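Local coordinates for cryptic loci regulator 2 (Schizosaccharomyces pombe 972h-, PDB 5IKJ), which promotes transcriptional silencing upstream of histone deacetylases and is required for nucleosome positioning at heterochromatic loci and for silencing by the SHREC repressor complex, at residues A[21-27]-A[149-154]; A[52-57]-A[142-147]; A[174-180]-A[206-210]; A[225-229]-A[363-367]. Numbering follows the deposited sequence.

Contact 1. Residues A[21-27]-A[149-154]; sequences DGRSDTW and TNYQLY
Residues 21-27 form a loop with a short 3-10 turn at 24-26, laid across the residues 149-154 that lead into strand 152-156; the two backbones come closest at Gly22 and Asn150, CA to CA 4.7 Å. Asp21 has its CA-CB bond directed away, but chi1 p (69°) and chi2 -26° bring OD1 within 2.9 Å of Tyr151 OH, which donates a hydrogen bond to it, while OD2 accepts from His189 NE2. Gly22 (phi/psi -61/147) sits tight against the other backbone: its CA is 3.7 Å from Thr149 O and 3.5 Å from Tyr151 CE1, and a CB would clash with both residues. Its O receives a weak hydrogen bond from Asn150 ND2 at 3.2 Å. Arg23 O opens the 3-10 turn, accepting from Thr26 N (3.2 Å) and Thr26 OG1 (2.8 Å); Trp27 N to Ser24 O (3.1 Å) follows. Arg23 NH1 pairs with Asp25 OD2 at 2.9 Å. Trp27 (chi1 m, chi2 7°) then reaches back: NE1 donates to Asn150 O at 2.8 Å, and Gln152 CB, chi1 t, lies 3.6 Å from the centroid of the six-membered ring of Trp27 in a CH-pi contact. Asn150 turns its backbone with positive phi (75/10). Since His189 is a zinc ligand, the Tyr151-Asp21-His189 chain of hydrogen bonds is a second-shell arrangement of the zinc site.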
# COMPACT_ATOMS: atom_id res chain seq x y z
N ASP A 21 8.08 24.04 -14.97
CA ASP A 21 8.98 25.02 -14.37
C ASP A 21 10.17 25.33 -15.26
O ASP A 21 11.08 26.05 -14.82
CB ASP A 21 9.47 24.50 -13.01
CG ASP A 21 10.39 23.30 -13.14
OD1 ASP A 21 10.29 22.57 -14.15
OD2 ASP A 21 11.22 23.09 -12.24
N GLY A 22 10.19 24.82 -16.49
CA GLY A 22 11.35 25.01 -17.34
C GLY A 22 11.62 26.47 -17.63
O GLY A 22 10.71 27.29 -17.72
N ARG A 23 12.90 26.79 -17.78
CA ARG A 23 13.35 28.14 -18.10
C ARG A 23 14.21 28.08 -19.35
O ARG A 23 15.27 27.44 -19.35
CB ARG A 23 14.12 28.77 -16.94
CG ARG A 23 13.30 28.89 -15.67
CD ARG A 23 13.88 29.91 -14.70
NE ARG A 23 13.16 31.18 -14.74
CZ ARG A 23 13.65 32.34 -15.17
NH1 ARG A 23 14.91 32.44 -15.60
NH2 ARG A 23 12.88 33.42 -15.17
N SER A 24 13.77 28.75 -20.42
CA SER A 24 14.49 28.71 -21.68
C SER A 24 15.91 29.24 -21.53
O SER A 24 16.82 28.78 -22.24
CB SER A 24 13.74 29.53 -22.73
OG SER A 24 13.67 30.89 -22.37
N ASP A 25 16.14 30.19 -20.62
CA ASP A 25 17.44 30.83 -20.51
C ASP A 25 18.45 30.02 -19.70
O ASP A 25 19.50 30.56 -19.33
CB ASP A 25 17.29 32.23 -19.91
CG ASP A 25 16.73 32.21 -18.50
OD1 ASP A 25 16.66 31.13 -17.88
OD2 ASP A 25 16.36 33.30 -18.00
N THR A 26 18.16 28.75 -19.40
CA THR A 26 19.18 27.83 -18.92
C THR A 26 19.85 27.06 -20.05
O THR A 26 20.87 26.41 -19.82
CB THR A 26 18.60 26.82 -17.92
OG1 THR A 26 17.60 26.03 -18.57
CG2 THR A 26 17.98 27.53 -16.72
N TRP A 27 19.27 27.16 -21.22
CA TRP A 27 19.79 26.47 -22.37
C TRP A 27 21.18 26.97 -22.64
O TRP A 27 21.51 28.12 -22.38
CB TRP A 27 18.91 26.67 -23.58
CG TRP A 27 17.57 26.14 -23.43
CD1 TRP A 27 17.04 25.63 -22.32
CD2 TRP A 27 16.57 26.07 -24.42
NE1 TRP A 27 15.76 25.24 -22.54
CE2 TRP A 27 15.45 25.50 -23.84
CE3 TRP A 27 16.51 26.43 -25.76
CZ2 TRP A 27 14.28 25.27 -24.53
CZ3 TRP A 27 15.36 26.20 -26.45
CH2 TRP A 27 14.26 25.63 -25.84
N THR A 149 7.39 22.23 -21.49
CA THR A 149 7.73 23.54 -22.04
C THR A 149 9.05 24.05 -21.46
O THR A 149 9.30 23.96 -20.26
CB THR A 149 6.60 24.54 -21.74
OG1 THR A 149 5.42 24.14 -22.44
CG2 THR A 149 6.98 25.96 -22.17
N ASN A 150 9.89 24.58 -22.35
CA ASN A 150 11.17 25.22 -22.04
C ASN A 150 12.28 24.23 -21.68
O ASN A 150 13.34 24.67 -21.22
CB ASN A 150 11.05 26.25 -20.91
CG ASN A 150 10.38 27.53 -21.37
OD1 ASN A 150 9.68 27.56 -22.38
ND2 ASN A 150 10.62 28.61 -20.63
N TYR A 151 12.08 22.93 -21.88
CA TYR A 151 13.14 21.95 -21.74
C TYR A 151 13.70 21.60 -23.11
O TYR A 151 12.95 21.48 -24.09
CB TYR A 151 12.65 20.68 -21.04
CG TYR A 151 12.59 20.80 -19.53
CD1 TYR A 151 11.51 21.40 -18.90
CD2 TYR A 151 13.62 20.31 -18.73
CE1 TYR A 151 11.46 21.51 -17.52
CE2 TYR A 151 13.58 20.42 -17.36
CZ TYR A 151 12.49 21.02 -16.75
OH TYR A 151 12.44 21.13 -15.38
N GLN A 152 15.03 21.45 -23.19
CA GLN A 152 15.72 21.19 -24.44
C GLN A 152 16.64 19.99 -24.27
O GLN A 152 17.43 19.94 -23.31
CB GLN A 152 16.51 22.41 -24.90
CG GLN A 152 17.16 22.26 -26.27
CD GLN A 152 16.14 22.13 -27.39
OE1 GLN A 152 16.11 21.13 -28.10
NE2 GLN A 152 15.30 23.15 -27.55
N LEU A 153 16.55 19.04 -25.19
CA LEU A 153 17.36 17.83 -25.15
C LEU A 153 18.61 18.00 -26.01
O LEU A 153 18.62 18.74 -26.99
CB LEU A 153 16.55 16.63 -25.64
CG LEU A 153 17.22 15.26 -25.60
CD1 LEU A 153 17.46 14.80 -24.17
CD2 LEU A 153 16.38 14.25 -26.36
N TYR A 154 19.68 17.30 -25.62
CA TYR A 154 20.96 17.40 -26.31
C TYR A 154 21.66 16.05 -26.29
O TYR A 154 21.44 15.23 -25.39
CB TYR A 154 21.88 18.44 -25.67
CG TYR A 154 21.36 19.85 -25.71
CD1 TYR A 154 20.44 20.30 -24.78
CD2 TYR A 154 21.81 20.75 -26.67
CE1 TYR A 154 19.97 21.60 -24.81
CE2 TYR A 154 21.35 22.05 -26.71
CZ TYR A 154 20.43 22.47 -25.77
OH TYR A 154 19.96 23.76 -25.81

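Contact 2. Residues A[52-57]-A[142-147]; sequences NLLYRQ and YYLASL
This is a helix-to-strand contact: helix 50-67, through residues 52-57, meets the short strand 143-144, which pairs in parallel with strand 14-17. Arg56, Leu147 and Tyr143 bury the most area here. Arg56 lies nearest Leu144 (CA to CA 4.8 Å) and Gln57 nearest Tyr143 (4.3 Å). Across the segments, Arg56 O of the helix accepts a nearly straight bond (176°) from Leu144 N at 2.9 Å. The Arg56 side chain, chi1 m and chi2 t with chi3 near 0°, curls back so that the edge of its guanidinium meets Leu144 O. Tyr143 (phi/psi -162/151, chi1 p) puts CB 3.9 Å from Gln57 CA, and its ring edge reaches Arg56 NH2, with CE2 4.0 Å away. Leu147, chi1 m and chi2 t, packs CD2 against Tyr55 CD1 at 4.2 Å and CG against Arg56 CD at 4.0 Å; it also touches Leu153 of strand 152-156. Arg56 NH1 donates to Asn52 OD1 at 3.2 Å (Asn52 ND2 bonds Leu45 O), while Arg56 NE donates to Leu144 O at 2.7 Å and NH2 adds a weak bond to that oxygen at 3.2 Å.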
# COMPACT_ATOMS: atom_id res chain seq x y z
N ASN A 52 15.30 11.85 -29.77
CA ASN A 52 14.35 12.61 -28.97
C ASN A 52 13.06 11.82 -28.76
O ASN A 52 12.51 11.79 -27.65
CB ASN A 52 14.06 13.95 -29.64
CG ASN A 52 13.20 14.86 -28.79
OD1 ASN A 52 12.16 14.46 -28.28
ND2 ASN A 52 13.65 16.10 -28.62
N LEU A 53 12.56 11.18 -29.82
CA LEU A 53 11.38 10.33 -29.69
C LEU A 53 11.62 9.22 -28.68
O LEU A 53 10.81 9.00 -27.78
CB LEU A 53 11.00 9.75 -31.06
CG LEU A 53 10.00 8.60 -31.06
CD1 LEU A 53 8.69 8.99 -30.40
CD2 LEU A 53 9.75 8.11 -32.49
N LEU A 54 12.74 8.50 -28.82
CA LEU A 54 13.05 7.43 -27.88
C LEU A 54 13.11 7.95 -26.45
O LEU A 54 12.63 7.30 -25.52
CB LEU A 54 14.37 6.76 -28.27
CG LEU A 54 14.86 5.65 -27.33
CD1 LEU A 54 13.88 4.49 -27.30
CD2 LEU A 54 16.25 5.18 -27.74
N TYR A 55 13.72 9.13 -26.26
CA TYR A 55 13.75 9.76 -24.95
C TYR A 55 12.33 9.95 -24.42
O TYR A 55 12.02 9.56 -23.28
CB TYR A 55 14.48 11.09 -25.04
CG TYR A 55 14.87 11.70 -23.71
CD1 TYR A 55 13.94 12.40 -22.94
CD2 TYR A 55 16.17 11.60 -23.23
CE1 TYR A 55 14.30 12.96 -21.73
CE2 TYR A 55 16.53 12.16 -22.02
CZ TYR A 55 15.59 12.84 -21.27
OH TYR A 55 15.95 13.40 -20.07
N ARG A 56 11.46 10.54 -25.23
CA ARG A 56 10.08 10.79 -24.82
C ARG A 56 9.26 9.50 -24.73
O ARG A 56 8.26 9.48 -24.01
CB ARG A 56 9.42 11.77 -25.78
CG ARG A 56 10.08 13.15 -25.79
CD ARG A 56 9.37 14.13 -26.72
NE ARG A 56 8.27 13.52 -27.45
CZ ARG A 56 8.29 13.18 -28.74
NH1 ARG A 56 9.36 13.40 -29.49
NH2 ARG A 56 7.21 12.62 -29.28
N GLN A 57 9.67 8.44 -25.42
CA GLN A 57 8.99 7.16 -25.27
C GLN A 57 9.32 6.52 -23.93
O GLN A 57 8.45 5.93 -23.28
CB GLN A 57 9.37 6.22 -26.41
CG GLN A 57 8.75 6.56 -27.75
CD GLN A 57 9.16 5.60 -28.84
OE1 GLN A 57 10.35 5.33 -29.03
NE2 GLN A 57 8.19 5.06 -29.57
N TYR A 142 2.67 4.05 -23.90
CA TYR A 142 2.57 5.48 -23.61
C TYR A 142 3.87 6.18 -24.00
O TYR A 142 4.95 5.58 -24.04
CB TYR A 142 2.27 5.71 -22.13
CG TYR A 142 0.87 5.32 -21.70
CD1 TYR A 142 0.41 4.02 -21.87
CD2 TYR A 142 0.02 6.24 -21.11
CE1 TYR A 142 -0.86 3.65 -21.47
CE2 TYR A 142 -1.25 5.88 -20.71
CZ TYR A 142 -1.68 4.59 -20.89
OH TYR A 142 -2.95 4.22 -20.50
N TYR A 143 3.75 7.48 -24.28
CA TYR A 143 4.90 8.27 -24.68
C TYR A 143 4.58 9.74 -24.49
O TYR A 143 3.41 10.14 -24.57
CB TYR A 143 5.29 7.99 -26.14
CG TYR A 143 4.39 8.65 -27.15
CD1 TYR A 143 3.20 8.05 -27.55
CD2 TYR A 143 4.72 9.88 -27.71
CE1 TYR A 143 2.37 8.65 -28.48
CE2 TYR A 143 3.89 10.49 -28.63
CZ TYR A 143 2.72 9.87 -29.01
OH TYR A 143 1.90 10.48 -29.94
N LEU A 144 5.61 10.53 -24.24
CA LEU A 144 5.45 11.98 -24.10
C LEU A 144 5.17 12.59 -25.46
O LEU A 144 6.02 12.56 -26.36
CB LEU A 144 6.71 12.59 -23.48
CG LEU A 144 6.61 12.99 -22.01
CD1 LEU A 144 6.14 11.83 -21.14
CD2 LEU A 144 7.95 13.52 -21.51
N ALA A 145 3.97 13.14 -25.63
CA ALA A 145 3.67 13.92 -26.83
C ALA A 145 4.71 14.99 -27.06
O ALA A 145 5.04 15.31 -28.21
CB ALA A 145 2.29 14.56 -26.72
N SER A 146 5.25 15.56 -25.99
CA SER A 146 6.17 16.68 -26.08
C SER A 146 6.91 16.81 -24.75
O SER A 146 6.37 16.48 -23.69
CB SER A 146 5.42 17.98 -26.40
OG SER A 146 6.27 19.10 -26.25
N LEU A 147 8.15 17.28 -24.83
CA LEU A 147 8.89 17.57 -23.62
C LEU A 147 8.23 18.74 -22.89
O LEU A 147 7.60 19.59 -23.52
CB LEU A 147 10.34 17.91 -23.94
CG LEU A 147 11.25 16.74 -24.33
CD1 LEU A 147 12.55 17.27 -24.90
CD2 LEU A 147 11.52 15.84 -23.13

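Contact 3. Residues A[174-180]-A[206-210]; sequences HPSGRPF and CVLCS. With ZN (zinc ion), chain C.
Metal coordination fixes one side: Cys206 SG and Cys209 SG each bind zinc at 2.4 Å, with Cys204 and His189 completing a site of three cysteines and one histidine. Hydrogen bonds come next. Cys206, the N-cap of helix 207-210, accepts from Cys209 N at its SG (3.4 Å), and His174 NE2 donates to Cys209 SG at 3.1 Å with a 161° angle, so a thiolate ligand has a second-shell donor. The CxxC pair thus starts a short helix, a common zinc-binding design, facing a type I beta turn, His174 to Gly177, closed by Gly177 N to His174 O at 2.9 Å; Gly177 takes positive phi (84/1). The backbones come closest at Ser176 and Leu208, CA to CA 7.1 Å. His174 (chi1 t, chi2 -90°) is oriented by Ser176 N donating to its ND1 at 3.2 Å. CH-pi contacts centre on Leu208 (chi1 m, chi2 t), wedged between two rings: CB lies 3.7 Å from the His174 ring centroid and CD1 3.6 Å from that of Phe180 (chi1 m), both over a face. Cys206 SG approaches the Phe180 ring edge, 3.7 Å from CE1.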
# COMPACT_ATOMS: atom_id res chain seq x y z
N HIS A 174 15.97 23.03 -16.17
CA HIS A 174 15.72 23.09 -14.73
C HIS A 174 16.14 24.45 -14.19
O HIS A 174 17.18 24.99 -14.59
CB HIS A 174 16.48 21.97 -14.02
CG HIS A 174 16.08 21.78 -12.59
ND1 HIS A 174 16.68 22.46 -11.55
CD2 HIS A 174 15.14 20.99 -12.03
CE1 HIS A 174 16.12 22.09 -10.41
NE2 HIS A 174 15.18 21.20 -10.67
N PRO A 175 15.36 25.04 -13.27
CA PRO A 175 15.69 26.40 -12.80
C PRO A 175 17.10 26.55 -12.26
O PRO A 175 17.65 27.66 -12.30
CB PRO A 175 14.64 26.64 -11.70
CG PRO A 175 13.49 25.77 -12.08
CD PRO A 175 14.09 24.55 -12.71
N SER A 176 17.70 25.48 -11.73
CA SER A 176 19.05 25.58 -11.19
C SER A 176 20.09 25.89 -12.26
O SER A 176 21.23 26.23 -11.92
CB SER A 176 19.43 24.29 -10.47
OG SER A 176 19.59 23.22 -11.39
N GLY A 177 19.74 25.78 -13.54
CA GLY A 177 20.68 25.96 -14.62
C GLY A 177 21.49 24.73 -14.96
O GLY A 177 22.34 24.80 -15.86
N ARG A 178 21.25 23.60 -14.28
CA ARG A 178 22.02 22.39 -14.52
C ARG A 178 21.22 21.39 -15.34
O ARG A 178 19.99 21.36 -15.28
CB ARG A 178 22.43 21.75 -13.19
CG ARG A 178 23.41 22.59 -12.40
CD ARG A 178 23.78 21.95 -11.08
NE ARG A 178 24.58 22.86 -10.26
CZ ARG A 178 25.33 22.48 -9.23
NH1 ARG A 178 25.40 21.20 -8.89
NH2 ARG A 178 26.02 23.38 -8.55
N PRO A 179 21.90 20.56 -16.13
CA PRO A 179 21.20 19.56 -16.93
C PRO A 179 20.90 18.29 -16.16
O PRO A 179 21.58 17.95 -15.19
CB PRO A 179 22.19 19.28 -18.07
CG PRO A 179 23.52 19.48 -17.43
CD PRO A 179 23.35 20.58 -16.41
N PHE A 180 19.86 17.59 -16.60
CA PHE A 180 19.67 16.19 -16.25
C PHE A 180 20.49 15.36 -17.24
O PHE A 180 20.18 15.32 -18.43
CB PHE A 180 18.19 15.79 -16.31
CG PHE A 180 17.35 16.38 -15.20
CD1 PHE A 180 17.33 15.80 -13.94
CD2 PHE A 180 16.57 17.50 -15.44
CE1 PHE A 180 16.55 16.34 -12.93
CE2 PHE A 180 15.79 18.04 -14.43
CZ PHE A 180 15.78 17.46 -13.18
N CYS A 206 14.24 14.43 -7.24
CA CYS A 206 15.25 14.45 -8.29
C CYS A 206 16.55 15.04 -7.77
O CYS A 206 16.59 15.73 -6.74
CB CYS A 206 14.75 15.23 -9.50
SG CYS A 206 15.23 16.98 -9.52
N VAL A 207 17.63 14.79 -8.51
CA VAL A 207 18.97 15.14 -8.03
C VAL A 207 19.14 16.65 -7.97
O VAL A 207 19.87 17.16 -7.11
CB VAL A 207 20.05 14.50 -8.93
CG1 VAL A 207 21.41 14.60 -8.26
CG2 VAL A 207 19.71 13.05 -9.24
N LEU A 208 18.49 17.39 -8.86
CA LEU A 208 18.72 18.83 -8.95
C LEU A 208 17.93 19.61 -7.91
O LEU A 208 18.34 20.71 -7.53
CB LEU A 208 18.39 19.33 -10.36
CG LEU A 208 19.23 18.72 -11.49
CD1 LEU A 208 18.83 19.32 -12.83
CD2 LEU A 208 20.72 18.92 -11.26
N CYS A 209 16.81 19.07 -7.43
CA CYS A 209 16.07 19.70 -6.35
C CYS A 209 16.51 19.22 -4.98
O CYS A 209 16.40 19.97 -4.00
CB CYS A 209 14.57 19.44 -6.50
SG CYS A 209 13.88 19.91 -8.11
N SER A 210 17.03 17.99 -4.88
CA SER A 210 17.34 17.38 -3.60
C SER A 210 18.82 17.22 -3.32
O SER A 210 19.20 17.06 -2.16
CB SER A 210 16.68 15.99 -3.51
OG SER A 210 15.26 16.10 -3.53
ZN ZN C . 13.09 17.96 -9.18

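Contact 4. Residues A[225-229]-A[363-367]; sequences ERMFH and TVLPT
A buried apolar packing contact joins helix 214-237 to the extended loop between strands 353-355 and 377-384, close to the centre of the chain, about 6 Å between the two centres. Residues 225-229 are regular helix, His229 N bonding to Glu225 O at 3.2 Å. Residues 363-367 are extended (Thr363 -86/118, Leu365 -76/117, Pro366 -79/146), and the closest backbone approach is Glu225 to Leu365, CA to CA 7.5 Å, so side chains fill the gap. Phe228 (chi1 t, chi2 83°) points at the loop: Pro366 CD sits over one ring face, 3.7 Å from the centroid and 15° off the normal, a CH-pi contact, while Thr363 CG2 meets the ring edge at Phe228 CE2, 4.1 Å. Leu365 (chi1 t, chi2 p) places CD1 4.1 Å from Phe228 CD2 and 4.2 Å from His229 NE2, and CD2 3.7 Å from Glu225 CD. The polar ends of Glu225 and His229 bond elsewhere, to His66 and Gly69 among others. Cryptic loci regulator protein 1 touches both segments and hydrogen-bonds Leu365 O and Thr367 N. With no hydrogen bond between them, the segments are joined by van der Waals and CH-pi contact, consistent with those loop backbone atoms being available to bond the other chain.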
# COMPACT_ATOMS: atom_id res chain seq x y z
N GLU A 225 4.99 4.14 -1.80
CA GLU A 225 4.25 3.52 -2.89
C GLU A 225 3.92 2.07 -2.57
O GLU A 225 2.79 1.61 -2.79
CB GLU A 225 5.06 3.61 -4.18
CG GLU A 225 5.30 5.04 -4.65
CD GLU A 225 6.17 5.11 -5.89
OE1 GLU A 225 6.38 4.05 -6.53
OE2 GLU A 225 6.63 6.21 -6.23
N ARG A 226 4.87 1.35 -2.01
CA ARG A 226 4.64 -0.03 -1.65
C ARG A 226 3.63 -0.13 -0.52
O ARG A 226 2.82 -1.04 -0.50
CB ARG A 226 5.95 -0.74 -1.30
CG ARG A 226 6.86 -0.95 -2.49
CD ARG A 226 7.94 -1.97 -2.23
NE ARG A 226 8.78 -1.60 -1.10
CZ ARG A 226 8.73 -2.20 0.08
NH1 ARG A 226 9.51 -1.79 1.06
NH2 ARG A 226 7.89 -3.20 0.29
N MET A 227 3.67 0.80 0.42
CA MET A 227 2.72 0.77 1.51
C MET A 227 1.31 0.93 0.98
O MET A 227 0.40 0.23 1.39
CB MET A 227 3.00 1.85 2.54
CG MET A 227 2.03 1.83 3.69
SD MET A 227 2.48 2.98 4.98
CE MET A 227 2.48 4.50 4.07
N PHE A 228 1.12 1.87 0.06
CA PHE A 228 -0.19 2.08 -0.54
C PHE A 228 -0.72 0.78 -1.14
O PHE A 228 -1.88 0.41 -0.93
CB PHE A 228 -0.12 3.17 -1.60
CG PHE A 228 -1.32 3.23 -2.50
CD1 PHE A 228 -2.47 3.90 -2.09
CD2 PHE A 228 -1.32 2.61 -3.74
CE1 PHE A 228 -3.58 3.96 -2.91
CE2 PHE A 228 -2.43 2.66 -4.56
CZ PHE A 228 -3.56 3.34 -4.14
N HIS A 229 0.12 0.08 -1.90
CA HIS A 229 -0.33 -1.14 -2.56
C HIS A 229 -0.47 -2.30 -1.58
O HIS A 229 -1.31 -3.18 -1.79
CB HIS A 229 0.63 -1.50 -3.69
CG HIS A 229 0.45 -0.65 -4.91
ND1 HIS A 229 -0.67 -0.74 -5.72
CD2 HIS A 229 1.23 0.31 -5.47
CE1 HIS A 229 -0.57 0.13 -6.71
NE2 HIS A 229 0.58 0.77 -6.58
N THR A 363 -5.80 2.50 -11.56
CA THR A 363 -5.36 2.82 -10.20
C THR A 363 -4.39 3.99 -10.27
O THR A 363 -3.32 3.89 -10.89
CB THR A 363 -4.69 1.61 -9.55
OG1 THR A 363 -5.63 0.52 -9.48
CG2 THR A 363 -4.21 1.94 -8.15
N VAL A 364 -4.76 5.11 -9.64
CA VAL A 364 -3.95 6.32 -9.65
C VAL A 364 -3.16 6.39 -8.35
O VAL A 364 -3.74 6.33 -7.26
CB VAL A 364 -4.82 7.57 -9.85
CG1 VAL A 364 -3.94 8.81 -9.96
CG2 VAL A 364 -5.68 7.42 -11.10
N LEU A 365 -1.85 6.54 -8.48
CA LEU A 365 -0.97 6.52 -7.32
C LEU A 365 -1.06 7.85 -6.58
O LEU A 365 -0.71 8.89 -7.15
CB LEU A 365 0.46 6.28 -7.77
CG LEU A 365 1.54 6.12 -6.70
CD1 LEU A 365 1.31 4.85 -5.89
CD2 LEU A 365 2.90 6.09 -7.39
N PRO A 366 -1.52 7.87 -5.33
CA PRO A 366 -1.57 9.13 -4.59
C PRO A 366 -0.21 9.52 -4.04
O PRO A 366 0.60 8.68 -3.67
CB PRO A 366 -2.56 8.83 -3.46
CG PRO A 366 -2.35 7.39 -3.18
CD PRO A 366 -2.01 6.74 -4.51
N THR A 367 0.03 10.83 -3.99
CA THR A 367 1.23 11.40 -3.38
C THR A 367 0.76 12.24 -2.20
O THR A 367 0.43 13.42 -2.35
CB THR A 367 2.04 12.22 -4.39
OG1 THR A 367 1.19 13.20 -5.02
CG2 THR A 367 2.65 11.32 -5.45

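Overall arrangement
Contacts 1, 2 and 3 lie on the same side of the chain's centre, whereas contact 4 is near that centre and touches none of them. Contact 1 is a surface contact, contacts 2 and 3 partly buried, and contact 4 buried. Contacts 1 and 3 adjoin, centres 11 Å apart, with Thr26 CG2 3.4 Å from His174 O, and both supply hydrogen bonds to zinc ligands. Contacts 1 and 2 meet through strand 152-156, where Leu153 CD1 packs 3.5 Å from Tyr55 CE2. Chemistry varies accordingly: side-chain-to-backbone hydrogen bonds feature in contacts 1 and 2, metal and sulfur in contact 3, and mainly apolar and CH-pi packing, with no hydrogen bond between the segments, in contact 4, beside the partner chain.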